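PDB 5FFJ: endonuclease and methylase LlaGI from Lactococcus lactis, which recognises specific DNA sequences as a Type ISP restriction-modification enzyme, probably coupling adenine methylation, ATP-driven movement along DNA and, when intact, DNA cleavage. Local coordinates for residues A[67-72]-A[171-176]; A[1145-1150]-A[1200-1205]; A[1193-1198]-A[1337-1342]. All coordinates share one frame; numbering follows the deposited sequence.

Contact 1 of 3, residues A[67-72]-A[171-176]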
loop_
_atom_site.group_PDB
_atom_site.type_symbol
_atom_site.label_atom_id
_atom_site.label_comp_id
_atom_site.label_asym_id
_atom_site.label_seq_id
_atom_site.Cartn_x
_atom_site.Cartn_y
_atom_site.Cartn_z
ATOM N N LEU A 67 1.749 -46.308 22.118
ATOM C CA LEU A 67 1.447 -46.975 20.858
ATOM C C LEU A 67 2.452 -46.542 19.800
ATOM O O LEU A 67 2.517 -45.366 19.440
ATOM C CB LEU A 67 0.021 -46.659 20.392
ATOM C CG LEU A 67 -0.412 -47.337 19.086
ATOM C CD1 LEU A 67 -0.488 -48.849 19.255
ATOM C CD2 LEU A 67 -1.741 -46.784 18.587
ATOM N N TYR A 68 3.237 -47.498 19.311
ATOM C CA TYR A 68 4.246 -47.220 18.298
ATOM C C TYR A 68 3.845 -47.848 16.967
ATOM O O TYR A 68 4.017 -49.050 16.754
ATOM C CB TYR A 68 5.614 -47.740 18.744
ATOM C CG TYR A 68 6.764 -47.139 17.972
ATOM C CD1 TYR A 68 7.198 -47.704 16.781
ATOM C CD2 TYR A 68 7.415 -46.004 18.434
ATOM C CE1 TYR A 68 8.249 -47.155 16.072
ATOM C CE2 TYR A 68 8.467 -45.448 17.733
ATOM C CZ TYR A 68 8.880 -46.028 16.553
ATOM O OH TYR A 68 9.927 -45.477 15.850
ATOM N N LEU A 69 3.305 -47.022 16.077
ATOM C CA LEU A 69 2.813 -47.489 14.789
ATOM C C LEU A 69 3.913 -47.436 13.740
ATOM O O LEU A 69 4.729 -46.514 13.729
ATOM C CB LEU A 69 1.612 -46.659 14.346
ATOM C CG LEU A 69 0.390 -46.810 15.251
ATOM C CD1 LEU A 69 -0.607 -45.724 14.953
ATOM C CD2 LEU A 69 -0.259 -48.175 15.073
ATOM N N VAL A 70 3.923 -48.431 12.859
ATOM C CA VAL A 70 5.013 -48.601 11.909
ATOM C C VAL A 70 4.530 -49.273 10.613
ATOM O O VAL A 70 3.705 -50.180 10.653
ATOM C CB VAL A 70 6.146 -49.431 12.558
ATOM C CG1 VAL A 70 5.682 -50.843 12.866
ATOM C CG2 VAL A 70 7.346 -49.489 11.676
ATOM N N PRO A 71 5.046 -48.833 9.451
ATOM C CA PRO A 71 4.572 -49.448 8.204
ATOM C C PRO A 71 5.035 -50.894 7.994
ATOM O O PRO A 71 4.213 -51.808 8.049
ATOM C CB PRO A 71 5.159 -48.537 7.121
ATOM C CG PRO A 71 6.332 -47.883 7.759
ATOM C CD PRO A 71 5.964 -47.708 9.195
ATOM N N SER A 72 6.331 -51.088 7.763
ATOM C CA SER A 72 6.867 -52.392 7.372
ATOM C C SER A 72 7.029 -53.326 8.567
ATOM O O SER A 72 7.012 -52.884 9.716
ATOM C CB SER A 72 8.218 -52.218 6.676
ATOM O OG SER A 72 9.283 -52.380 7.597
ATOM N N ILE A 171 0.982 -41.763 21.697
ATOM C CA ILE A 171 0.923 -42.485 20.430
ATOM C C ILE A 171 1.979 -41.931 19.479
ATOM O O ILE A 171 2.104 -40.717 19.318
ATOM C CB ILE A 171 -0.477 -42.395 19.782
ATOM C CG1 ILE A 171 -1.521 -43.018 20.714
ATOM C CG2 ILE A 171 -0.485 -43.094 18.421
ATOM C CD1 ILE A 171 -2.924 -43.082 20.144
ATOM N N ILE A 172 2.732 -42.833 18.855
ATOM C CA ILE A 172 3.849 -42.457 17.997
ATOM C C ILE A 172 3.717 -43.079 16.609
ATOM O O ILE A 172 3.684 -44.302 16.464
ATOM C CB ILE A 172 5.195 -42.880 18.625
ATOM C CG1 ILE A 172 5.415 -42.134 19.946
ATOM C CG2 ILE A 172 6.349 -42.601 17.668
ATOM C CD1 ILE A 172 6.620 -42.604 20.736
ATOM N N SER A 173 3.652 -42.220 15.596
ATOM C CA SER A 173 3.608 -42.656 14.206
ATOM C C SER A 173 4.968 -42.420 13.550
ATOM O O SER A 173 5.390 -41.273 13.387
ATOM C CB SER A 173 2.508 -41.913 13.435
ATOM O OG SER A 173 1.276 -41.930 14.135
ATOM N N ASP A 174 5.650 -43.503 13.183
ATOM C CA ASP A 174 6.935 -43.412 12.487
ATOM C C ASP A 174 6.678 -43.515 10.985
ATOM O O ASP A 174 5.670 -44.085 10.565
ATOM C CB ASP A 174 7.907 -44.506 12.956
ATOM C CG ASP A 174 9.294 -44.363 12.344
ATOM O OD1 ASP A 174 9.616 -43.269 11.830
ATOM O OD2 ASP A 174 10.065 -45.344 12.385
ATOM N N GLU A 175 7.586 -42.955 10.186
ATOM C CA GLU A 175 7.409 -42.870 8.736
ATOM C C GLU A 175 6.081 -42.175 8.449
ATOM O O GLU A 175 5.298 -42.612 7.605
ATOM C CB GLU A 175 7.467 -44.262 8.092
ATOM C CG GLU A 175 8.709 -45.072 8.471
ATOM C CD GLU A 175 10.009 -44.375 8.105
ATOM O OE1 GLU A 175 10.608 -43.729 8.992
ATOM O OE2 GLU A 175 10.435 -44.479 6.935
ATOM N N ALA A 176 5.864 -41.063 9.147
ATOM C CA ALA A 176 4.546 -40.445 9.263
ATOM C C ALA A 176 3.994 -39.897 7.944
ATOM O O ALA A 176 2.846 -39.459 7.893
ATOM C CB ALA A 176 4.592 -39.329 10.312
#

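Contact 2 of 3, residues A[1145-1150]-A[1200-1205]. With nucleotides of chain C; nucleotides of chain B.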
loop_
_atom_site.group_PDB
_atom_site.type_symbol
_atom_site.label_atom_id
_atom_site.label_comp_id
_atom_site.label_asym_id
_atom_site.label_seq_id
_atom_site.Cartn_x
_atom_site.Cartn_y
_atom_site.Cartn_z
ATOM N N MET A 1145 -27.853 17.073 -5.248
ATOM C CA MET A 1145 -27.173 16.530 -6.418
ATOM C C MET A 1145 -25.796 16.016 -6.034
ATOM O O MET A 1145 -24.883 16.799 -5.776
ATOM C CB MET A 1145 -27.035 17.588 -7.513
ATOM C CG MET A 1145 -28.198 17.643 -8.487
ATOM S SD MET A 1145 -28.383 16.115 -9.425
ATOM C CE MET A 1145 -29.719 16.547 -10.531
ATOM N N TYR A 1146 -25.651 14.697 -5.997
ATOM C CA TYR A 1146 -24.377 14.077 -5.670
ATOM C C TYR A 1146 -23.499 13.993 -6.916
ATOM O O TYR A 1146 -22.300 14.268 -6.865
ATOM C CB TYR A 1146 -24.608 12.690 -5.071
ATOM C CG TYR A 1146 -23.358 12.022 -4.558
ATOM C CD1 TYR A 1146 -22.680 12.528 -3.458
ATOM C CD2 TYR A 1146 -22.864 10.875 -5.164
ATOM C CE1 TYR A 1146 -21.539 11.917 -2.981
ATOM C CE2 TYR A 1146 -21.725 10.258 -4.694
ATOM C CZ TYR A 1146 -21.067 10.781 -3.604
ATOM O OH TYR A 1146 -19.931 10.169 -3.132
ATOM N N ARG A 1147 -24.116 13.618 -8.033
ATOM C CA ARG A 1147 -23.431 13.509 -9.314
ATOM C C ARG A 1147 -24.382 13.988 -10.406
ATOM O O ARG A 1147 -25.578 14.127 -10.156
ATOM C CB ARG A 1147 -22.978 12.067 -9.554
ATOM C CG ARG A 1147 -21.934 11.570 -8.576
ATOM C CD ARG A 1147 -20.638 12.361 -8.650
ATOM N NE ARG A 1147 -20.150 12.706 -7.316
ATOM C CZ ARG A 1147 -19.256 11.999 -6.629
ATOM N NH1 ARG A 1147 -18.722 10.895 -7.139
ATOM N NH2 ARG A 1147 -18.888 12.404 -5.424
ATOM N N PRO A 1148 -23.865 14.258 -11.615
ATOM C CA PRO A 1148 -24.792 14.837 -12.595
ATOM C C PRO A 1148 -25.955 13.895 -12.920
ATOM O O PRO A 1148 -25.734 12.718 -13.206
ATOM C CB PRO A 1148 -23.909 15.090 -13.826
ATOM C CG PRO A 1148 -22.695 14.278 -13.633
ATOM C CD PRO A 1148 -22.521 14.025 -12.174
ATOM N N PHE A 1149 -27.179 14.418 -12.819
ATOM C CA PHE A 1149 -28.415 13.658 -13.037
ATOM C C PHE A 1149 -28.621 12.576 -11.973
ATOM O O PHE A 1149 -29.544 11.763 -12.070
ATOM C CB PHE A 1149 -28.428 13.034 -14.435
ATOM C CG PHE A 1149 -28.116 14.011 -15.531
ATOM C CD1 PHE A 1149 -29.034 14.980 -15.888
ATOM C CD2 PHE A 1149 -26.906 13.960 -16.201
ATOM C CE1 PHE A 1149 -28.752 15.884 -16.891
ATOM C CE2 PHE A 1149 -26.618 14.861 -17.206
ATOM C CZ PHE A 1149 -27.543 15.824 -17.552
ATOM N N THR A 1150 -27.765 12.587 -10.951
ATOM C CA THR A 1150 -27.887 11.683 -9.810
ATOM C C THR A 1150 -28.083 12.480 -8.528
ATOM O O THR A 1150 -27.156 13.140 -8.053
ATOM C CB THR A 1150 -26.643 10.787 -9.648
ATOM O OG1 THR A 1150 -26.298 10.203 -10.911
ATOM C CG2 THR A 1150 -26.894 9.689 -8.609
ATOM N N LEU A 1200 -29.237 21.248 -3.548
ATOM C CA LEU A 1200 -27.879 21.356 -3.038
ATOM C C LEU A 1200 -26.964 20.442 -3.849
ATOM O O LEU A 1200 -27.365 19.340 -4.223
ATOM C CB LEU A 1200 -27.851 20.991 -1.553
ATOM C CG LEU A 1200 -26.563 21.215 -0.766
ATOM C CD1 LEU A 1200 -26.915 21.478 0.683
ATOM C CD2 LEU A 1200 -25.632 20.019 -0.869
ATOM N N SER A 1201 -25.743 20.896 -4.124
ATOM C CA SER A 1201 -24.841 20.167 -5.015
ATOM C C SER A 1201 -23.531 19.777 -4.341
ATOM O O SER A 1201 -22.910 20.580 -3.642
ATOM C CB SER A 1201 -24.546 21.003 -6.263
ATOM O OG SER A 1201 -25.718 21.178 -7.040
ATOM N N ASP A 1202 -23.121 18.530 -4.556
ATOM C CA ASP A 1202 -21.840 18.050 -4.059
ATOM C C ASP A 1202 -20.727 18.768 -4.797
ATOM O O ASP A 1202 -20.971 19.447 -5.795
ATOM C CB ASP A 1202 -21.704 16.537 -4.246
ATOM C CG ASP A 1202 -20.583 15.939 -3.407
ATOM O OD1 ASP A 1202 -20.571 16.160 -2.178
ATOM O OD2 ASP A 1202 -19.708 15.252 -3.978
ATOM N N MET A 1203 -19.503 18.610 -4.314
ATOM C CA MET A 1203 -18.356 19.198 -4.981
ATOM C C MET A 1203 -18.056 18.445 -6.269
ATOM O O MET A 1203 -17.472 18.998 -7.198
ATOM C CB MET A 1203 -17.138 19.181 -4.058
ATOM C CG MET A 1203 -15.908 19.891 -4.603
ATOM S SD MET A 1203 -14.418 19.316 -3.789
ATOM C CE MET A 1203 -13.939 20.777 -2.898
ATOM N N HIS A 1204 -18.463 17.185 -6.326
ATOM C CA HIS A 1204 -18.081 16.336 -7.440
ATOM C C HIS A 1204 -19.217 16.148 -8.439
ATOM O O HIS A 1204 -19.234 15.179 -9.198
ATOM C CB HIS A 1204 -17.590 14.993 -6.908
ATOM C CG HIS A 1204 -16.368 15.110 -6.050
ATOM N ND1 HIS A 1204 -15.192 15.666 -6.507
ATOM C CD2 HIS A 1204 -16.144 14.766 -4.760
ATOM C CE1 HIS A 1204 -14.293 15.648 -5.538
ATOM N NE2 HIS A 1204 -14.846 15.107 -4.467
ATOM N N VAL A 1205 -20.152 17.094 -8.456
ATOM C CA VAL A 1205 -21.188 17.106 -9.481
ATOM C C VAL A 1205 -20.528 17.314 -10.840
ATOM O O VAL A 1205 -20.989 16.794 -11.855
ATOM C CB VAL A 1205 -22.243 18.209 -9.239
ATOM C CG1 VAL A 1205 -23.069 17.889 -8.005
ATOM C CG2 VAL A 1205 -21.580 19.582 -9.115
ATOM P P DG C 15 -17.136 7.979 -5.381
ATOM O OP1 DG C 15 -17.969 6.931 -4.747
ATOM O OP2 DG C 15 -17.687 8.741 -6.524
ATOM O "O5'" DG C 15 -16.647 9.040 -4.287
ATOM C "C5'" DG C 15 -16.952 8.848 -2.904
ATOM C "C4'" DG C 15 -15.712 9.013 -2.049
ATOM O "O4'" DG C 15 -14.595 9.412 -2.898
ATOM C "C3'" DG C 15 -15.819 10.085 -0.964
ATOM O "O3'" DG C 15 -15.139 9.668 0.238
ATOM C "C2'" DG C 15 -15.165 11.292 -1.626
ATOM C "C1'" DG C 15 -14.066 10.645 -2.452
ATOM N N9 DG C 15 -13.630 11.430 -3.614
ATOM C C8 DG C 15 -14.387 11.810 -4.699
ATOM N N7 DG C 15 -13.717 12.496 -5.587
ATOM C C5 DG C 15 -12.433 12.574 -5.062
ATOM C C6 DG C 15 -11.267 13.198 -5.577
ATOM O O6 DG C 15 -11.136 13.827 -6.637
ATOM N N1 DG C 15 -10.179 13.038 -4.725
ATOM C C2 DG C 15 -10.211 12.361 -3.528
ATOM N N2 DG C 15 -9.062 12.309 -2.841
ATOM N N3 DG C 15 -11.292 11.775 -3.035
ATOM C C4 DG C 15 -12.363 11.921 -3.851
ATOM P P DG C 16 -15.396 10.423 1.636
ATOM O OP1 DG C 16 -15.940 9.439 2.595
ATOM O OP2 DG C 16 -16.152 11.664 1.353
ATOM O "O5'" DG C 16 -13.925 10.836 2.115
ATOM C "C5'" DG C 16 -13.009 11.327 1.150
ATOM C "C4'" DG C 16 -11.727 11.842 1.777
ATOM O "O4'" DG C 16 -10.974 12.535 0.752
ATOM C "C3'" DG C 16 -11.891 12.901 2.849
ATOM O "O3'" DG C 16 -10.661 13.123 3.522
ATOM C "C2'" DG C 16 -12.251 14.085 1.990
ATOM C "C1'" DG C 16 -11.194 13.937 0.897
ATOM N N9 DG C 16 -11.562 14.493 -0.396
ATOM C C8 DG C 16 -12.814 14.577 -0.956
ATOM N N7 DG C 16 -12.813 15.132 -2.140
ATOM C C5 DG C 16 -11.475 15.429 -2.372
ATOM C C6 DG C 16 -10.851 16.038 -3.485
ATOM O O6 DG C 16 -11.375 16.453 -4.528
ATOM N N1 DG C 16 -9.473 16.146 -3.306
ATOM C C2 DG C 16 -8.790 15.721 -2.190
ATOM N N2 DG C 16 -7.464 15.906 -2.189
ATOM N N3 DG C 16 -9.363 15.152 -1.147
ATOM C C4 DG C 16 -10.700 15.039 -1.307
ATOM P P DT B 8 -7.534 26.778 -5.981
ATOM O OP1 DT B 8 -6.567 27.795 -6.453
ATOM O OP2 DT B 8 -8.868 26.701 -6.618
ATOM O "O5'" DT B 8 -6.863 25.329 -6.086
ATOM C "C5'" DT B 8 -5.759 24.984 -5.238
ATOM C "C4'" DT B 8 -5.423 23.504 -5.347
ATOM O "O4'" DT B 8 -6.084 22.772 -4.264
ATOM C "C3'" DT B 8 -5.898 22.825 -6.626
ATOM O "O3'" DT B 8 -5.028 21.753 -6.987
ATOM C "C2'" DT B 8 -7.273 22.333 -6.212
ATOM C "C1'" DT B 8 -6.964 21.806 -4.821
ATOM N N1 DT B 8 -8.159 21.623 -3.907
ATOM C C2 DT B 8 -8.067 20.732 -2.858
ATOM O O2 DT B 8 -7.068 20.078 -2.622
ATOM N N3 DT B 8 -9.188 20.637 -2.084
ATOM C C4 DT B 8 -10.371 21.317 -2.245
ATOM O O4 DT B 8 -11.315 21.151 -1.488
ATOM C C5 DT B 8 -10.414 22.231 -3.367
ATOM C C7 DT B 8 -11.655 23.033 -3.655
ATOM C C6 DT B 8 -9.319 22.338 -4.134
#

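Contact 3 of 3, residues A[1193-1198]-A[1337-1342]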
loop_
_atom_site.group_PDB
_atom_site.type_symbol
_atom_site.label_atom_id
_atom_site.label_comp_id
_atom_site.label_asym_id
_atom_site.label_seq_id
_atom_site.Cartn_x
_atom_site.Cartn_y
_atom_site.Cartn_z
ATOM N N ALA A 1193 -17.511 21.974 -18.317
ATOM C CA ALA A 1193 -18.930 21.657 -18.434
ATOM C C ALA A 1193 -19.730 22.424 -17.388
ATOM O O ALA A 1193 -19.171 22.926 -16.411
ATOM C CB ALA A 1193 -19.157 20.162 -18.280
ATOM N N THR A 1194 -21.038 22.514 -17.603
ATOM C CA THR A 1194 -21.931 23.156 -16.648
ATOM C C THR A 1194 -23.275 22.439 -16.624
ATOM O O THR A 1194 -23.784 22.015 -17.662
ATOM C CB THR A 1194 -22.147 24.650 -16.982
ATOM O OG1 THR A 1194 -23.032 25.237 -16.021
ATOM C CG2 THR A 1194 -22.734 24.816 -18.373
ATOM N N LEU A 1195 -23.836 22.296 -15.428
ATOM C CA LEU A 1195 -25.130 21.648 -15.252
ATOM C C LEU A 1195 -25.916 22.348 -14.152
ATOM O O LEU A 1195 -25.443 22.474 -13.024
ATOM C CB LEU A 1195 -24.950 20.167 -14.916
ATOM C CG LEU A 1195 -26.223 19.325 -14.809
ATOM C CD1 LEU A 1195 -27.071 19.455 -16.064
ATOM C CD2 LEU A 1195 -25.867 17.866 -14.556
ATOM N N ILE A 1196 -27.117 22.806 -14.485
ATOM C CA ILE A 1196 -27.945 23.520 -13.525
ATOM C C ILE A 1196 -28.640 22.532 -12.596
ATOM O O ILE A 1196 -29.022 21.437 -13.012
ATOM C CB ILE A 1196 -28.988 24.408 -14.237
ATOM C CG1 ILE A 1196 -29.662 25.349 -13.237
ATOM C CG2 ILE A 1196 -30.018 23.553 -14.963
ATOM C CD1 ILE A 1196 -30.401 26.492 -13.895
ATOM N N SER A 1197 -28.786 22.920 -11.333
ATOM C CA SER A 1197 -29.396 22.060 -10.327
ATOM C C SER A 1197 -30.456 22.799 -9.526
ATOM O O SER A 1197 -30.335 23.994 -9.256
ATOM C CB SER A 1197 -28.331 21.503 -9.384
ATOM O OG SER A 1197 -28.926 20.772 -8.326
ATOM N N GLU A 1198 -31.497 22.065 -9.152
ATOM C CA GLU A 1198 -32.590 22.597 -8.352
ATOM C C GLU A 1198 -32.343 22.329 -6.868
ATOM O O GLU A 1198 -33.106 22.775 -6.010
ATOM C CB GLU A 1198 -33.909 21.964 -8.794
ATOM C CG GLU A 1198 -35.144 22.749 -8.425
ATOM C CD GLU A 1198 -36.413 22.088 -8.926
ATOM O OE1 GLU A 1198 -36.317 20.995 -9.526
ATOM O OE2 GLU A 1198 -37.505 22.659 -8.720
ATOM N N TYR A 1337 -24.060 10.019 -26.811
ATOM C CA TYR A 1337 -22.919 9.903 -25.913
ATOM C C TYR A 1337 -21.932 11.052 -26.105
ATOM O O TYR A 1337 -20.908 11.122 -25.422
ATOM C CB TYR A 1337 -22.219 8.562 -26.132
ATOM C CG TYR A 1337 -23.081 7.368 -25.792
ATOM C CD1 TYR A 1337 -24.082 6.938 -26.653
ATOM C CD2 TYR A 1337 -22.892 6.668 -24.609
ATOM C CE1 TYR A 1337 -24.874 5.849 -26.341
ATOM C CE2 TYR A 1337 -23.674 5.576 -24.291
ATOM C CZ TYR A 1337 -24.662 5.169 -25.160
ATOM O OH TYR A 1337 -25.442 4.079 -24.846
ATOM N N GLU A 1338 -22.242 11.951 -27.034
ATOM C CA GLU A 1338 -21.411 13.127 -27.261
ATOM C C GLU A 1338 -21.663 14.180 -26.186
ATOM O O GLU A 1338 -20.778 14.973 -25.870
ATOM C CB GLU A 1338 -21.668 13.719 -28.649
ATOM C CG GLU A 1338 -21.232 12.818 -29.794
ATOM C CD GLU A 1338 -21.492 13.429 -31.159
ATOM O OE1 GLU A 1338 -21.916 14.603 -31.217
ATOM O OE2 GLU A 1338 -21.269 12.737 -32.174
ATOM N N TYR A 1339 -22.871 14.188 -25.627
ATOM C CA TYR A 1339 -23.181 15.101 -24.530
ATOM C C TYR A 1339 -22.458 14.652 -23.272
ATOM O O TYR A 1339 -22.782 13.613 -22.698
ATOM C CB TYR A 1339 -24.684 15.181 -24.267
ATOM C CG TYR A 1339 -25.019 16.045 -23.070
ATOM C CD1 TYR A 1339 -24.558 17.353 -22.986
ATOM C CD2 TYR A 1339 -25.788 15.554 -22.021
ATOM C CE1 TYR A 1339 -24.851 18.147 -21.896
ATOM C CE2 TYR A 1339 -26.089 16.345 -20.923
ATOM C CZ TYR A 1339 -25.616 17.642 -20.869
ATOM O OH TYR A 1339 -25.908 18.441 -19.786
ATOM N N VAL A 1340 -21.487 15.455 -22.849
ATOM C CA VAL A 1340 -20.578 15.081 -21.776
ATOM C C VAL A 1340 -20.571 16.107 -20.648
ATOM O O VAL A 1340 -20.501 17.315 -20.887
ATOM C CB VAL A 1340 -19.145 14.906 -22.326
ATOM C CG1 VAL A 1340 -18.103 15.011 -21.218
ATOM C CG2 VAL A 1340 -19.023 13.574 -23.053
ATOM N N VAL A 1341 -20.645 15.604 -19.419
ATOM C CA VAL A 1341 -20.463 16.417 -18.224
ATOM C C VAL A 1341 -19.255 15.843 -17.486
ATOM O O VAL A 1341 -19.187 14.640 -17.228
ATOM C CB VAL A 1341 -21.726 16.437 -17.324
ATOM C CG1 VAL A 1341 -22.273 15.032 -17.109
ATOM C CG2 VAL A 1341 -21.430 17.115 -15.991
ATOM N N ASN A 1342 -18.312 16.721 -17.155
ATOM C CA ASN A 1342 -16.956 16.322 -16.802
ATOM C C ASN A 1342 -16.336 15.709 -18.062
ATOM O O ASN A 1342 -16.339 16.353 -19.114
ATOM C CB ASN A 1342 -16.947 15.366 -15.600
ATOM C CG ASN A 1342 -15.631 15.397 -14.836
ATOM O OD1 ASN A 1342 -14.818 16.305 -15.011
ATOM N ND2 ASN A 1342 -15.422 14.407 -13.971
#

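Contact 1 of 3, residues A[67-72]-A[171-176]
Strands 67-70 and 171-174 run parallel, 4.7 Å apart at their closest, with 17° between their directions. They are neighbours in the central parallel sheet of a RecA-like helicase domain. The second strand ends on Asp174, the first residue of an Asp-Glu-Ala-His sequence that fits the DEAH box (motif II). Three backbone bonds join the pair. Ile172 N gives to Leu67 O and Leu69 N to Ile172 O, both nearly along the C=O axis. The third, from Asp174 N to Leu69 O, is longer at 3.2 Å and arrives above the carbonyl plane.

Leu67 and Ile171 lie side by side on one face of the sheet, with Leu67 CD2 3.9 Å from Ile171 CG2. On the other face, Tyr68 and Ile172 cross obliquely, and Tyr68 CE2 sits 3.5 Å from Ile172 CG2. With CG anti to the backbone N (chi1 -163°), the Tyr68 ring runs alongside Asp174, its plane 60° from the carboxylate. Gln209 of the next strand makes weak bonds to Tyr68 OH and Asp174 OD1. Past the strand ends, Pro71 crosses Glu175 at about a right angle, CG to CG at 3.7 Å. In related helicases the acidic pair of this box, here Asp174 and Glu175, serves ATP hydrolysis, so the contact probably borders the nucleotide site. Glu175 N bonds to Asp174 OD1 at 2.6 Å, from above the carboxylate plane.

Contact 2 of 3, residues A[1145-1150]-A[1200-1205]
Leu1200 begins the pairing: its O accepts from Met1145 N, nearly along the C=O axis. Ser1201 forms a parallel bridge with Met1145, and its OG bonds to Asn1182. Asp1202 N then gives to Met1145 O at 2.8 Å, closing this short strand pair in the DNA-specificity domain.

The Asp1202 carboxylate runs beside the Tyr1146 ring, their planes 30° apart. Its OD2 has two donors. His1204 N completes an Asx turn, and Arg1147 NH2 makes a salt bridge at 3.3 Å to Asp1202 OD2, reaching it in the guanidinium plane but from above the carboxylate. Tyr1146 OH bonds to Asp1066. Met1203 points away, and its CE lies 3.0 Å from O4 of DT8 of chain B.

His1204 places CB over one guanidinium face of Arg1147, while the Tyr1146 ring lies over the opposite face. Arg1147 NE bonds to Tyr1146 O, and NH1 reaches OP2 of DG15 of chain C at 2.5 Å. His1204 NE2 gives to N7 of DG16 of chain C at 3.1 Å, in the ring plane; N7 of DG15 of chain C lies over one ring face. These base atoms face the major groove, consistent with sequence readout. An alanine in place of Arg1147 would lose the phosphate and Asp1202 bonds and would probably leave His1204 less firmly positioned. Val1205 packs CG1 against Met1145 O, and its own O faces Pro1148 CD.

Helix 1346-1353 packs on Arg1147 through Gln1353 and on Pro1148 through Trp1349. Strand 1150-1155 flanks Met1145 and Tyr1146, and strand 1194-1197 touches Met1145 and Pro1148.

Contact 3 of 3, residues A[1193-1198]-A[1337-1342]
Van der Waals packing joins these two parts of the DNA-specificity domain. Ala1193 has the largest share. Its CB points at the backbone of the partner segment, 3.7 Å from Asn1342 N and 4.0 Å from Val1341 CA. The side-chain contact is looser, with Ala1193 CB 4.4 Å from Val1341 CG2. A second touch is tip to tip: Leu1195 CD1 lies 4.0 Å from Tyr1339 OH. The two side chains cross at about a right angle. CG anti to the backbone N (chi1 176°) carries the Tyr1339 hydroxyl over to Leu1195.

Several polar groups bond outside the two segments. Ala1193 N bonds to Ser1184 OG, and Val1341 O accepts from Trp1349 NE1. Thr1194 turns away from the contact, and its OG1 bonds to Asn1182 O.

Strand 1194-1197 is an edge strand of a four-stranded antiparallel sheet and pairs with strand 1180-1184. Strand 1340-1341 forms a small antiparallel pair with 1344-1345, which runs straight into helix 1346-1353. Helix 1270-1285 lies against Leu1195 and Ile1196, while Ala1346, at the start of helix 1346-1353, touches Tyr1339.

How the contacts relate
Contacts 2 and 3 are close neighbours, with centres 11 Å apart. The loop at Pro1148 and Phe1149 joins them. Pro1148 CB is 3.5 Å from Leu1195 CD2, and Pro1148 CG is 3.6 Å from Val1341 CG1. Phe1149 CZ lies 3.7 Å from Tyr1339 CE2. Strands 1194-1197 and 1200-1201 follow each other in the chain, so one run supplies a segment to each contact. Contact 2 meets the DNA directly. The nearest atom of contact 3 is about 6 Å from the bound DNA. Contact 1 belongs to the helicase-like ATPase part, probably the motor, its centre 71 Å from that of contact 2 and its nearest atom about 38 Å from the DNA.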